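Long-range contacts in branched-chain alpha-ketoacid decarboxylase (Lactococcus lactis, PDB 2VBF), which probably decarboxylates branched-chain and aromatic alpha-keto acids to aldehydes, using thiamine diphosphate and a magnesium ion: residues 156-161 / 169-174; 31-36 / 197-202; 253-258 / 354-359; 230-235 / 297-302. One frame throughout, in Å; residues are numbered along the deposited sequence. Where two conformers were deposited one is given.

Contact 1: 156-161 / 169-174; sequences ARTLLT and IDRVLS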
loop_
_atom_site.group_PDB
_atom_site.type_symbol
_atom_site.label_atom_id
_atom_site.label_comp_id
_atom_site.label_asym_id
_atom_site.label_seq_id
_atom_site.Cartn_x
_atom_site.Cartn_y
_atom_site.Cartn_z
ATOM N N ALA A 156 11.291 -2.364 17.819
ATOM C CA ALA A 156 12.371 -1.412 17.996
ATOM C C ALA A 156 12.574 -0.646 16.701
ATOM O O ALA A 156 12.254 -1.145 15.618
ATOM C CB ALA A 156 13.663 -2.143 18.382
ATOM N N ARG A 157 13.118 0.558 16.822
ATOM C CA ARG A 157 13.351 1.424 15.674
ATOM C C ARG A 157 14.536 2.337 15.924
ATOM O O ARG A 157 14.796 2.707 17.073
ATOM C CB ARG A 157 12.097 2.240 15.375
ATOM C CG ARG A 157 11.729 3.285 16.409
ATOM C CD ARG A 157 10.227 3.508 16.453
ATOM N NE ARG A 157 9.594 2.297 16.924
ATOM C CZ ARG A 157 9.534 1.914 18.199
ATOM N NH1 ARG A 157 10.013 2.668 19.186
ATOM N NH2 ARG A 157 8.959 0.764 18.494
ATOM N N THR A 158 15.250 2.694 14.859
ATOM C CA THR A 158 16.414 3.568 14.990
ATOM C C THR A 158 16.619 4.473 13.780
ATOM O O THR A 158 16.368 4.064 12.645
ATOM C CB THR A 158 17.712 2.741 15.242
ATOM O OG1 THR A 158 18.830 3.624 15.499
ATOM C CG2 THR A 158 18.042 1.844 14.054
ATOM N N LEU A 159 17.042 5.705 14.056
ATOM C CA LEU A 159 17.621 6.602 13.054
ATOM C C LEU A 159 19.136 6.550 13.221
ATOM O O LEU A 159 19.669 7.018 14.247
ATOM C CB LEU A 159 17.139 8.038 13.255
ATOM C CG LEU A 159 17.885 9.118 12.457
ATOM C CD1 LEU A 159 17.867 8.810 10.947
ATOM C CD2 LEU A 159 17.311 10.486 12.765
ATOM N N LEU A 160 19.834 6.003 12.230
ATOM C CA LEU A 160 21.264 5.808 12.365
ATOM C C LEU A 160 22.034 7.106 12.097
ATOM O O LEU A 160 21.609 7.954 11.306
ATOM C CB LEU A 160 21.782 4.718 11.430
ATOM C CG LEU A 160 21.184 3.314 11.548
ATOM C CD1 LEU A 160 21.832 2.406 10.509
ATOM C CD2 LEU A 160 21.337 2.741 12.962
ATOM N N THR A 161 23.154 7.220 12.805
ATOM C CA THR A 161 24.182 8.219 12.559
ATOM C C THR A 161 25.485 7.458 12.382
ATOM O O THR A 161 25.590 6.293 12.759
ATOM C CB THR A 161 24.346 9.172 13.760
ATOM O OG1 THR A 161 24.928 8.465 14.858
ATOM C CG2 THR A 161 23.001 9.779 14.178
ATOM N N ILE A 169 22.306 -0.668 15.261
ATOM C CA ILE A 169 22.008 -1.857 14.464
ATOM C C ILE A 169 21.933 -3.092 15.351
ATOM O O ILE A 169 20.987 -3.876 15.275
ATOM C CB ILE A 169 23.055 -2.067 13.352
ATOM C CG1 ILE A 169 22.866 -1.014 12.260
ATOM C CG2 ILE A 169 22.995 -3.489 12.788
ATOM C CD1 ILE A 169 24.022 -0.925 11.274
ATOM N N ASP A 170 22.926 -3.250 16.221
ATOM C CA ASP A 170 22.979 -4.389 17.104
ATOM C C ASP A 170 21.820 -4.384 18.101
ATOM O O ASP A 170 21.243 -5.426 18.364
ATOM C CB ASP A 170 24.331 -4.431 17.805
ATOM C CG ASP A 170 25.450 -4.861 16.871
ATOM O OD1 ASP A 170 25.172 -5.140 15.685
ATOM O OD2 ASP A 170 26.613 -4.936 17.318
ATOM N N ARG A 171 21.456 -3.201 18.582
ATOM C CA ARG A 171 20.355 -3.057 19.523
ATOM C C ARG A 171 19.057 -3.528 18.885
ATOM O O ARG A 171 18.338 -4.333 19.462
ATOM C CB ARG A 171 20.188 -1.614 19.976
ATOM C CG ARG A 171 19.003 -1.416 20.952
ATOM C CD ARG A 171 18.847 0.013 21.402
ATOM N NE ARG A 171 18.460 0.951 20.345
ATOM C CZ ARG A 171 17.228 1.083 19.870
ATOM N NH1 ARG A 171 16.242 0.307 20.307
ATOM N NH2 ARG A 171 16.986 1.990 18.942
ATOM N N VAL A 172 18.761 -3.024 17.693
ATOM C CA VAL A 172 17.466 -3.345 17.081
ATOM C C VAL A 172 17.418 -4.805 16.605
ATOM O O VAL A 172 16.398 -5.462 16.778
ATOM C CB VAL A 172 17.078 -2.339 15.956
ATOM C CG1 VAL A 172 17.160 -0.890 16.465
ATOM C CG2 VAL A 172 17.946 -2.533 14.713
ATOM N N LEU A 173 18.513 -5.330 16.053
ATOM C CA LEU A 173 18.538 -6.717 15.607
ATOM C C LEU A 173 18.560 -7.693 16.781
ATOM O O LEU A 173 18.049 -8.803 16.677
ATOM C CB LEU A 173 19.709 -6.976 14.652
ATOM C CG LEU A 173 19.685 -6.172 13.348
ATOM C CD1 LEU A 173 20.883 -6.503 12.481
ATOM C CD2 LEU A 173 18.400 -6.412 12.561
ATOM N N SER A 174 19.166 -7.281 17.896
ATOM C CA SER A 174 19.085 -8.068 19.125
ATOM C C SER A 174 17.631 -8.143 19.596
ATOM O O SER A 174 17.178 -9.208 20.030
ATOM C CB SER A 174 19.989 -7.477 20.212
ATOM O OG SER A 174 21.353 -7.689 19.884
HETATM O O HOH W 1 13.483 1.323 19.680
#

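Contact 2: 31-36 / 197-202; sequences LLDRLH and EKPALS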
loop_
_atom_site.group_PDB
_atom_site.type_symbol
_atom_site.label_atom_id
_atom_site.label_comp_id
_atom_site.label_asym_id
_atom_site.label_seq_id
_atom_site.Cartn_x
_atom_site.Cartn_y
_atom_site.Cartn_z
ATOM N N LEU A 31 25.839 -3.629 8.558
ATOM C CA LEU A 31 24.430 -4.016 8.497
ATOM C C LEU A 31 24.233 -5.300 7.704
ATOM O O LEU A 31 23.574 -6.229 8.177
ATOM C CB LEU A 31 23.597 -2.878 7.916
ATOM C CG LEU A 31 22.088 -3.075 7.778
ATOM C CD1 LEU A 31 21.484 -3.618 9.068
ATOM C CD2 LEU A 31 21.432 -1.736 7.391
ATOM N N LEU A 32 24.854 -5.380 6.524
ATOM C CA LEU A 32 24.698 -6.544 5.676
ATOM C C LEU A 32 25.348 -7.788 6.315
ATOM O O LEU A 32 24.815 -8.891 6.209
ATOM C CB LEU A 32 25.229 -6.256 4.262
ATOM C CG LEU A 32 24.418 -5.215 3.453
ATOM C CD1 LEU A 32 25.122 -4.839 2.171
ATOM C CD2 LEU A 32 23.021 -5.750 3.159
ATOM N N ASP A 33 26.466 -7.600 7.015
ATOM C CA ASP A 33 27.090 -8.698 7.747
ATOM C C ASP A 33 26.141 -9.244 8.820
ATOM O O ASP A 33 25.973 -10.461 8.943
ATOM C CB ASP A 33 28.411 -8.268 8.383
ATOM C CG ASP A 33 29.603 -8.368 7.426
ATOM O OD1 ASP A 33 29.463 -8.890 6.307
ATOM O OD2 ASP A 33 30.701 -7.921 7.809
ATOM N N ARG A 34 25.505 -8.343 9.571
ATOM C CA ARG A 34 24.563 -8.747 10.615
ATOM C C ARG A 34 23.343 -9.450 10.029
ATOM O O ARG A 34 22.882 -10.437 10.583
ATOM C CB ARG A 34 24.115 -7.558 11.459
ATOM C CG ARG A 34 25.193 -6.972 12.380
ATOM C CD ARG A 34 25.852 -8.039 13.261
ATOM N NE ARG A 34 26.423 -7.478 14.486
ATOM C CZ ARG A 34 27.093 -8.184 15.400
ATOM N NH1 ARG A 34 27.320 -9.476 15.228
ATOM N NH2 ARG A 34 27.563 -7.594 16.488
ATOM N N LEU A 35 22.823 -8.945 8.907
ATOM C CA LEU A 35 21.716 -9.620 8.223
ATOM C C LEU A 35 22.113 -11.027 7.776
ATOM O O LEU A 35 21.345 -11.973 7.936
ATOM C CB LEU A 35 21.198 -8.791 7.040
ATOM C CG LEU A 35 20.624 -7.414 7.387
ATOM C CD1 LEU A 35 20.147 -6.752 6.092
ATOM C CD2 LEU A 35 19.493 -7.481 8.438
ATOM N N HIS A 36 23.313 -11.173 7.225
ATOM C CA HIS A 36 23.844 -12.499 6.895
ATOM C C HIS A 36 23.873 -13.434 8.108
ATOM O O HIS A 36 23.500 -14.597 8.003
ATOM C CB HIS A 36 25.245 -12.396 6.302
ATOM C CG HIS A 36 25.922 -13.720 6.131
ATOM N ND1 HIS A 36 25.588 -14.599 5.124
ATOM C CD2 HIS A 36 26.901 -14.321 6.850
ATOM C CE1 HIS A 36 26.338 -15.682 5.223
ATOM N NE2 HIS A 36 27.137 -15.543 6.268
ATOM N N GLU A 197 33.885 -0.612 11.950
ATOM C CA GLU A 197 34.727 -1.775 12.216
ATOM C C GLU A 197 33.869 -3.042 12.213
ATOM O O GLU A 197 32.758 -3.046 12.744
ATOM C CB GLU A 197 35.425 -1.621 13.568
ATOM N N LYS A 198 34.382 -4.107 11.602
ATOM C CA LYS A 198 33.720 -5.407 11.608
ATOM C C LYS A 198 33.268 -5.798 13.010
ATOM O O LYS A 198 33.959 -5.484 13.983
ATOM C CB LYS A 198 34.659 -6.501 11.084
ATOM C CG LYS A 198 34.417 -6.899 9.645
ATOM C CD LYS A 198 35.045 -8.255 9.340
ATOM C CE LYS A 198 34.641 -8.753 7.962
ATOM N NZ LYS A 198 33.169 -8.969 7.876
ATOM N N PRO A 199 32.115 -6.488 13.124
ATOM C CA PRO A 199 31.685 -6.917 14.457
ATOM C C PRO A 199 32.651 -7.919 15.099
ATOM O O PRO A 199 33.121 -8.845 14.437
ATOM C CB PRO A 199 30.311 -7.567 14.218
ATOM C CG PRO A 199 29.952 -7.330 12.811
ATOM C CD PRO A 199 31.172 -6.896 12.067
ATOM N N ALA A 200 32.930 -7.723 16.383
ATOM C CA ALA A 200 33.827 -8.603 17.131
ATOM C C ALA A 200 33.120 -9.885 17.577
ATOM O O ALA A 200 33.704 -10.970 17.534
ATOM C CB ALA A 200 34.397 -7.864 18.341
ATOM N N LEU A 201 31.866 -9.756 18.001
ATOM C CA LEU A 201 31.100 -10.887 18.516
ATOM C C LEU A 201 29.798 -11.053 17.748
ATOM O O LEU A 201 29.307 -10.104 17.155
ATOM C CB LEU A 201 30.794 -10.675 19.997
ATOM C CG LEU A 201 31.998 -10.561 20.936
ATOM C CD1 LEU A 201 31.504 -10.401 22.358
ATOM C CD2 LEU A 201 32.914 -11.767 20.822
ATOM N N SER A 202 29.243 -12.261 17.764
ATOM C CA SER A 202 27.956 -12.520 17.127
ATOM C C SER A 202 26.816 -11.939 17.961
ATOM O O SER A 202 26.972 -11.703 19.164
ATOM C CB SER A 202 27.746 -14.021 16.911
ATOM O OG SER A 202 27.715 -14.718 18.143
#

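Contact 3: 253-258 / 354-359; sequences SETKLP and KGIEYE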
loop_
_atom_site.group_PDB
_atom_site.type_symbol
_atom_site.label_atom_id
_atom_site.label_comp_id
_atom_site.label_asym_id
_atom_site.label_seq_id
_atom_site.Cartn_x
_atom_site.Cartn_y
_atom_site.Cartn_z
ATOM N N SER A 253 6.491 -36.222 19.336
ATOM C CA SER A 253 6.829 -37.525 18.785
ATOM C C SER A 253 7.298 -38.478 19.892
ATOM O O SER A 253 6.824 -39.608 20.001
ATOM C CB SER A 253 7.944 -37.353 17.738
ATOM O OG SER A 253 8.272 -38.571 17.129
ATOM N N GLU A 254 8.239 -37.997 20.700
ATOM C CA GLU A 254 8.888 -38.820 21.728
ATOM C C GLU A 254 7.911 -39.193 22.854
ATOM O O GLU A 254 7.942 -40.321 23.362
ATOM C CB GLU A 254 10.137 -38.108 22.276
ATOM C CG GLU A 254 11.264 -37.995 21.232
ATOM C CD GLU A 254 12.450 -37.104 21.644
ATOM O OE1 GLU A 254 12.330 -36.344 22.616
ATOM O OE2 GLU A 254 13.508 -37.161 20.968
ATOM N N THR A 255 7.044 -38.253 23.218
ATOM C CA THR A 255 6.111 -38.416 24.354
ATOM C C THR A 255 4.730 -38.976 23.976
ATOM O O THR A 255 3.967 -39.372 24.860
ATOM C CB THR A 255 5.858 -37.067 25.054
ATOM O OG1 THR A 255 5.267 -36.156 24.115
ATOM C CG2 THR A 255 7.147 -36.475 25.590
ATOM N N LYS A 256 4.407 -38.958 22.676
ATOM C CA LYS A 256 3.122 -39.415 22.120
ATOM C C LYS A 256 1.931 -38.567 22.564
ATOM O O LYS A 256 0.788 -39.001 22.443
ATOM C CB LYS A 256 2.865 -40.899 22.442
ATOM C CG LYS A 256 4.046 -41.788 22.125
ATOM C CD LYS A 256 3.674 -43.261 22.236
ATOM C CE LYS A 256 4.892 -44.166 21.977
ATOM N NZ LYS A 256 6.018 -43.853 22.911
ATOM N N LEU A 257 2.199 -37.354 23.048
ATOM C CA LEU A 257 1.140 -36.506 23.608
ATOM C C LEU A 257 0.170 -36.077 22.519
ATOM O O LEU A 257 0.603 -35.721 21.421
ATOM C CB LEU A 257 1.727 -35.263 24.280
ATOM C CG LEU A 257 2.430 -35.476 25.624
ATOM C CD1 LEU A 257 3.339 -34.294 25.952
ATOM C CD2 LEU A 257 1.399 -35.713 26.744
ATOM N N PRO A 258 -1.149 -36.107 22.807
ATOM C CA PRO A 258 -2.113 -35.540 21.860
ATOM C C PRO A 258 -1.816 -34.061 21.608
ATOM O O PRO A 258 -1.446 -33.339 22.537
ATOM C CB PRO A 258 -3.465 -35.714 22.575
ATOM C CG PRO A 258 -3.229 -36.800 23.570
ATOM C CD PRO A 258 -1.813 -36.662 23.998
ATOM N N LYS A 354 12.151 -36.250 30.684
ATOM C CA LYS A 354 12.197 -37.666 30.407
ATOM C C LYS A 354 11.039 -38.390 31.080
ATOM O O LYS A 354 10.486 -37.927 32.080
ATOM C CB LYS A 354 13.528 -38.241 30.901
ATOM C CG LYS A 354 14.749 -37.695 30.172
ATOM C CD LYS A 354 14.805 -38.216 28.745
ATOM C CE LYS A 354 15.856 -37.532 27.920
ATOM N NZ LYS A 354 15.854 -38.069 26.544
ATOM N N GLY A 355 10.676 -39.533 30.519
ATOM C CA GLY A 355 9.721 -40.416 31.138
ATOM C C GLY A 355 8.267 -40.067 30.908
ATOM O O GLY A 355 7.403 -40.695 31.493
ATOM N N ILE A 356 8.005 -39.079 30.052
ATOM C CA ILE A 356 6.635 -38.725 29.690
ATOM C C ILE A 356 6.199 -39.580 28.512
ATOM O O ILE A 356 6.821 -39.542 27.444
ATOM C CB ILE A 356 6.484 -37.223 29.338
ATOM C CG1 ILE A 356 6.900 -36.347 30.525
ATOM C CG2 ILE A 356 5.042 -36.926 28.940
ATOM C CD1 ILE A 356 7.182 -34.898 30.173
ATOM N N GLU A 357 5.129 -40.346 28.705
ATOM C CA GLU A 357 4.607 -41.211 27.664
ATOM C C GLU A 357 3.089 -41.347 27.785
ATOM O O GLU A 357 2.578 -41.960 28.725
ATOM C CB GLU A 357 5.281 -42.585 27.725
ATOM C CG GLU A 357 4.951 -43.477 26.542
ATOM C CD GLU A 357 5.549 -44.873 26.662
ATOM O OE1 GLU A 357 6.538 -45.056 27.416
ATOM O OE2 GLU A 357 5.017 -45.783 25.992
ATOM N N TYR A 358 2.370 -40.750 26.835
ATOM C CA TYR A 358 0.920 -40.892 26.762
ATOM C C TYR A 358 0.567 -42.307 26.295
ATOM O O TYR A 358 1.073 -42.763 25.272
ATOM C CB TYR A 358 0.326 -39.868 25.800
ATOM C CG TYR A 358 -1.173 -39.958 25.664
ATOM C CD1 TYR A 358 -2.016 -39.632 26.726
ATOM C CD2 TYR A 358 -1.754 -40.368 24.472
ATOM C CE1 TYR A 358 -3.395 -39.719 26.599
ATOM C CE2 TYR A 358 -3.123 -40.454 24.338
ATOM C CZ TYR A 358 -3.938 -40.123 25.397
ATOM O OH TYR A 358 -5.300 -40.217 25.218
ATOM N N GLU A 359 -0.314 -42.983 27.035
ATOM C CA GLU A 359 -0.686 -44.371 26.747
ATOM C C GLU A 359 -2.157 -44.543 26.341
ATOM O O GLU A 359 -2.640 -45.666 26.214
ATOM C CB GLU A 359 -0.391 -45.242 27.978
ATOM C CG GLU A 359 1.076 -45.258 28.386
ATOM C CD GLU A 359 1.325 -46.070 29.652
ATOM O OE1 GLU A 359 0.971 -45.599 30.755
ATOM O OE2 GLU A 359 1.881 -47.182 29.538
#

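Contact 4: 230-235 / 297-302; sequences KPVVIA and DFILML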
loop_
_atom_site.group_PDB
_atom_site.type_symbol
_atom_site.label_atom_id
_atom_site.label_comp_id
_atom_site.label_asym_id
_atom_site.label_seq_id
_atom_site.Cartn_x
_atom_site.Cartn_y
_atom_site.Cartn_z
ATOM N N LYS A 230 -5.398 -37.474 30.428
ATOM C CA LYS A 230 -5.768 -37.020 29.095
ATOM C C LYS A 230 -5.200 -35.623 28.824
ATOM O O LYS A 230 -5.941 -34.644 28.776
ATOM C CB LYS A 230 -7.287 -37.009 28.944
ATOM C CG LYS A 230 -7.780 -36.919 27.514
ATOM C CD LYS A 230 -9.292 -36.957 27.506
ATOM C CE LYS A 230 -9.877 -36.981 26.128
ATOM N NZ LYS A 230 -11.313 -37.406 26.219
ATOM N N PRO A 231 -3.882 -35.539 28.646
ATOM C CA PRO A 231 -3.283 -34.248 28.343
ATOM C C PRO A 231 -3.527 -33.858 26.893
ATOM O O PRO A 231 -3.716 -34.725 26.038
ATOM C CB PRO A 231 -1.792 -34.504 28.563
ATOM C CG PRO A 231 -1.612 -35.924 28.171
ATOM C CD PRO A 231 -2.875 -36.616 28.670
ATOM N N VAL A 232 -3.506 -32.560 26.612
ATOM C CA VAL A 232 -3.495 -32.093 25.230
ATOM C C VAL A 232 -2.557 -30.889 25.134
ATOM O O VAL A 232 -2.508 -30.034 26.030
ATOM C CB VAL A 232 -4.922 -31.753 24.703
ATOM C CG1 VAL A 232 -5.463 -30.489 25.355
ATOM C CG2 VAL A 232 -4.920 -31.607 23.153
ATOM N N VAL A 233 -1.761 -30.870 24.068
ATOM C CA VAL A 233 -0.896 -29.742 23.750
ATOM C C VAL A 233 -1.582 -28.935 22.654
ATOM O O VAL A 233 -2.137 -29.502 21.713
ATOM C CB VAL A 233 0.483 -30.209 23.255
ATOM C CG1 VAL A 233 1.404 -29.000 22.973
ATOM C CG2 VAL A 233 1.117 -31.142 24.269
ATOM N N ILE A 234 -1.581 -27.613 22.789
ATOM C CA ILE A 234 -2.049 -26.747 21.716
ATOM C C ILE A 234 -0.865 -25.860 21.305
ATOM O O ILE A 234 -0.341 -25.105 22.127
ATOM C CB ILE A 234 -3.269 -25.873 22.135
ATOM C CG1 ILE A 234 -4.357 -26.723 22.805
ATOM C CG2 ILE A 234 -3.816 -25.104 20.916
ATOM C CD1 ILE A 234 -5.594 -25.930 23.229
ATOM N N ALA A 235 -0.421 -25.979 20.051
ATOM C CA ALA A 235 0.692 -25.172 19.537
ATOM C C ALA A 235 0.145 -24.053 18.647
ATOM O O ALA A 235 -0.846 -24.241 17.940
ATOM C CB ALA A 235 1.682 -26.028 18.775
ATOM N N ASP A 297 -7.742 -33.251 30.814
ATOM C CA ASP A 297 -7.528 -32.880 32.225
ATOM C C ASP A 297 -6.314 -31.970 32.460
ATOM O O ASP A 297 -6.127 -31.455 33.554
ATOM C CB ASP A 297 -7.483 -34.118 33.139
ATOM C CG ASP A 297 -6.377 -35.084 32.802
ATOM O OD1 ASP A 297 -5.696 -34.948 31.758
ATOM O OD2 ASP A 297 -6.203 -36.028 33.604
ATOM N N PHE A 298 -5.500 -31.772 31.429
ATOM C CA PHE A 298 -4.407 -30.801 31.472
ATOM C C PHE A 298 -4.197 -30.272 30.065
ATOM O O PHE A 298 -4.184 -31.049 29.116
ATOM C CB PHE A 298 -3.107 -31.429 31.981
ATOM C CG PHE A 298 -1.906 -30.526 31.836
ATOM C CD1 PHE A 298 -1.855 -29.324 32.525
ATOM C CD2 PHE A 298 -0.847 -30.856 30.991
ATOM C CE1 PHE A 298 -0.779 -28.488 32.400
ATOM C CE2 PHE A 298 0.243 -30.015 30.861
ATOM C CZ PHE A 298 0.281 -28.826 31.562
ATOM N N ILE A 299 -4.030 -28.957 29.942
ATOM C CA ILE A 299 -3.793 -28.307 28.654
ATOM C C ILE A 299 -2.483 -27.533 28.738
ATOM O O ILE A 299 -2.313 -26.699 29.631
ATOM C CB ILE A 299 -4.905 -27.313 28.293
ATOM C CG1 ILE A 299 -6.277 -27.994 28.297
ATOM C CG2 ILE A 299 -4.614 -26.662 26.922
ATOM C CD1 ILE A 299 -7.428 -27.031 28.438
ATOM N N LEU A 300 -1.572 -27.821 27.810
ATOM C CA LEU A 300 -0.340 -27.046 27.622
ATOM C C LEU A 300 -0.454 -26.258 26.310
ATOM O O LEU A 300 -0.473 -26.863 25.217
ATOM C CB LEU A 300 0.869 -27.978 27.568
ATOM C CG LEU A 300 2.260 -27.374 27.329
ATOM C CD1 LEU A 300 2.639 -26.432 28.482
ATOM C CD2 LEU A 300 3.315 -28.463 27.157
ATOM N N MET A 301 -0.570 -24.930 26.408
ATOM C CA MET A 301 -0.567 -24.073 25.212
ATOM C C MET A 301 0.817 -23.468 25.005
ATOM O O MET A 301 1.396 -22.870 25.929
ATOM C CB MET A 301 -1.598 -22.944 25.299
ATOM C CG MET A 301 -3.025 -23.415 25.507
ATOM S SD MET A 301 -4.254 -22.360 24.689
ATOM C CE MET A 301 -3.886 -20.720 25.320
ATOM N N LEU A 302 1.341 -23.626 23.794
ATOM C CA LEU A 302 2.659 -23.119 23.429
ATOM C C LEU A 302 2.511 -22.117 22.297
ATOM O O LEU A 302 2.275 -22.499 21.155
ATOM C CB LEU A 302 3.561 -24.258 22.976
ATOM C CG LEU A 302 3.745 -25.391 23.982
ATOM C CD1 LEU A 302 4.608 -26.490 23.391
ATOM C CD2 LEU A 302 4.357 -24.862 25.248
#

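Contact 1: 156-161 / 169-174
Arg171 reaches from the helix to the strand and sets its guanidinium against the backbone at Arg157. Arg171 NH2 donates to Arg157 O at 3.0 Å, with an N-H...O angle of 150°. The oxygen lies in the guanidinium plane, but the donor stands above the carbonyl plane. Arg171 CG is anti to the backbone N (chi1 179°), and the bend at chi3 brings the guanidinium over Val172. Val172 CG1 lies under one guanidinium face, toward its rim. Val172 CG1 also meets Thr158 CG2 at 3.8 Å, the two side chains crossing at about a right angle. Leu160 and Ile169 cross in the same way, with Leu160 CD1 4.0 Å from Ile169 CG1. One water accepts from Arg157 N and from Arg171 NH1, both at 3.0 Å. Glu168 receives both Arg171 NH2 and Thr158 OG1, tying the polar end of the threonine to the arginine. Strand 156-159 and helix 165-179 belong to a beta-alpha-beta unit completed by strand 183-188. The axes of strand 156-159 and helix segment 169-174 run nearly antiparallel, at 163°. Aliphatic groups fill the buried interface, while a charged head, paired with Glu168, binds the strand backbone at its margin.

Contact 2: 31-36 / 197-202
Arg34 meets the loop 197-202 with both the edge and a face of its guanidinium. Arg34 NH1 and NH2 both donate to Leu201 O, at 2.8 and 3.1 Å. The grip is end-on, and the oxygen lies near the guanidinium plane. NH1 uses a lone pair in the carbonyl plane, whereas NH2 comes nearly along the C=O axis. Pro199 covers one face. Pro199 CB stands 3.5 Å from Arg34 CZ, over the centre of the group. The two bonds and the proline together restrict rotation of the guanidinium. The arginine chain bends at chi2 (-52°) and then runs out toward the loop. One helix residue earlier, Asp33 OD2 forms a salt bridge of 2.7 Å with Lys198 NZ. The lysine nitrogen comes from the syn side, 35° out of the carboxylate plane.

A second shell holds these groups in place. Arg34 NE is salt-bridged to Asp170, and NH1 also pairs with Glu37. These two acids probably offset its charge. Asp33 OD1 pairs with Arg61, and OD2 also bonds to the hydroxyl of Tyr25. Tyr25 touches both Lys198 and Pro199 as well.

The contact lies at the surface, away from the cofactor site. Segment 197-202 has no regular structure and lies in the loop between helices 189-192 and 212-227. Helix 27-37 belongs to the N-terminal cofactor-binding domain of the thiamine diphosphate enzyme family. The loop probably serves as the linker to the central domain; it is laid against a helix of the N-terminal domain and held by charged side chains and one proline.

Contact 3: 253-258 / 354-359
Tyr358 lays one face of its ring against Pro258. Pro258 CD stands 3.8 Å from the centroid of the Tyr358 ring and 14° off the ring normal, a CH-pi contact. Pro258 CG continues the cover, 3.7 Å from Tyr358 CE2, and the two side chains cross at about a right angle. Tyr358 CG is anti to the backbone N (chi1 180°), which brings the ring face to the proline. The Tyr358 hydroxyl bonds to Gln361 O, and Phe292 touches both Tyr358 and Pro258. The backbone of the same tyrosine is also engaged: Tyr358 N donates to Thr255 O at 2.9 Å, nearly straight at 169°. That carbonyl belongs to the last helical residue of helix 245-255. Lys256 leaves the helix with positive phi, and the chain turns toward strand 259-261 of the central domain. The loop 354-359, which follows helix 343-348, thus packs where a helix gives way to a strand of the mixed sheet. Thr255 and Ile356 lie side by side, pointing the same way, with CG2 of Thr255 3.9 Å from CB of Ile356. Leu257 CD1 adds apolar packing on Ile356 CG2. At the exposed margin, Lys256 NZ and Glu357 OE2 form a long salt bridge of 3.8 Å.

Contact 4: 230-235 / 297-302
Val232 to Ala235 pair with Ile299 to Leu302 as neighbouring parallel strands, and this is the tight part of the contact. Four backbone bonds run the ladder, from Val232 N to Phe298 O up to Leu302 N to Ile234 O. The last of these and Ile234 N to Leu300 O are each 2.8 Å. On one face, Val232 CG1 lies 3.9 Å from Ile299 CG1, the two side chains pointing the same way. Ile234 has CG1 anti to its carbonyl carbon (chi1 -49°), and its CD1 touches both Ile299 CG2, at 3.9 Å, and Met301 SD, at 4.1 Å. On the other face, Val233 CG1 meets Leu302 CD1 at 4.1 Å.

The start of the pair is looser and partly exposed. Pro231 CB lies at the edge of the Phe298 ring, 4.5 Å from Phe298 CD2. Here a side chain joins in the pairing. Asp297 OD1 accepts from Lys230 N at 2.9 Å, met from above the carboxylate plane, while Asp297 N donates to Lys230 O with a bent angle of 136°. Asp297 OD2 takes the backbone N of Gln229. Lys230 NZ bonds to Ser295, and the lysine makes a cation-pi contact with Phe292.

Strands 259-261 and 323-326 flank the pair, which lies in the middle of the central-domain sheet. Backbone bonding and aliphatic packing hold its interior, and polar groups take over where the strands begin.

In the fold
The four contacts form two neighbouring pairs in separate regions of the chain. Contacts 1 and 2 touch through Asp170 and Arg34, whose salt bridge joins helix 165-179 to helix 27-37. Contacts 3 and 4 touch where Pro258 O probably accepts a hydrogen bond from Val233 N and where Leu257 and Tyr358 pack on Pro231. The centres of contacts 1 and 3 are about 42 Å apart. Contacts 1, 3 and 4 are buried, and contact 2 lies at the surface. Contact 4 relies on strand pairing. Contacts 1 and 3 each add one direct hydrogen bond to apolar packing, from an arginine in contact 1 and from the backbone in contact 3. Contact 2 depends mainly on charged side chains.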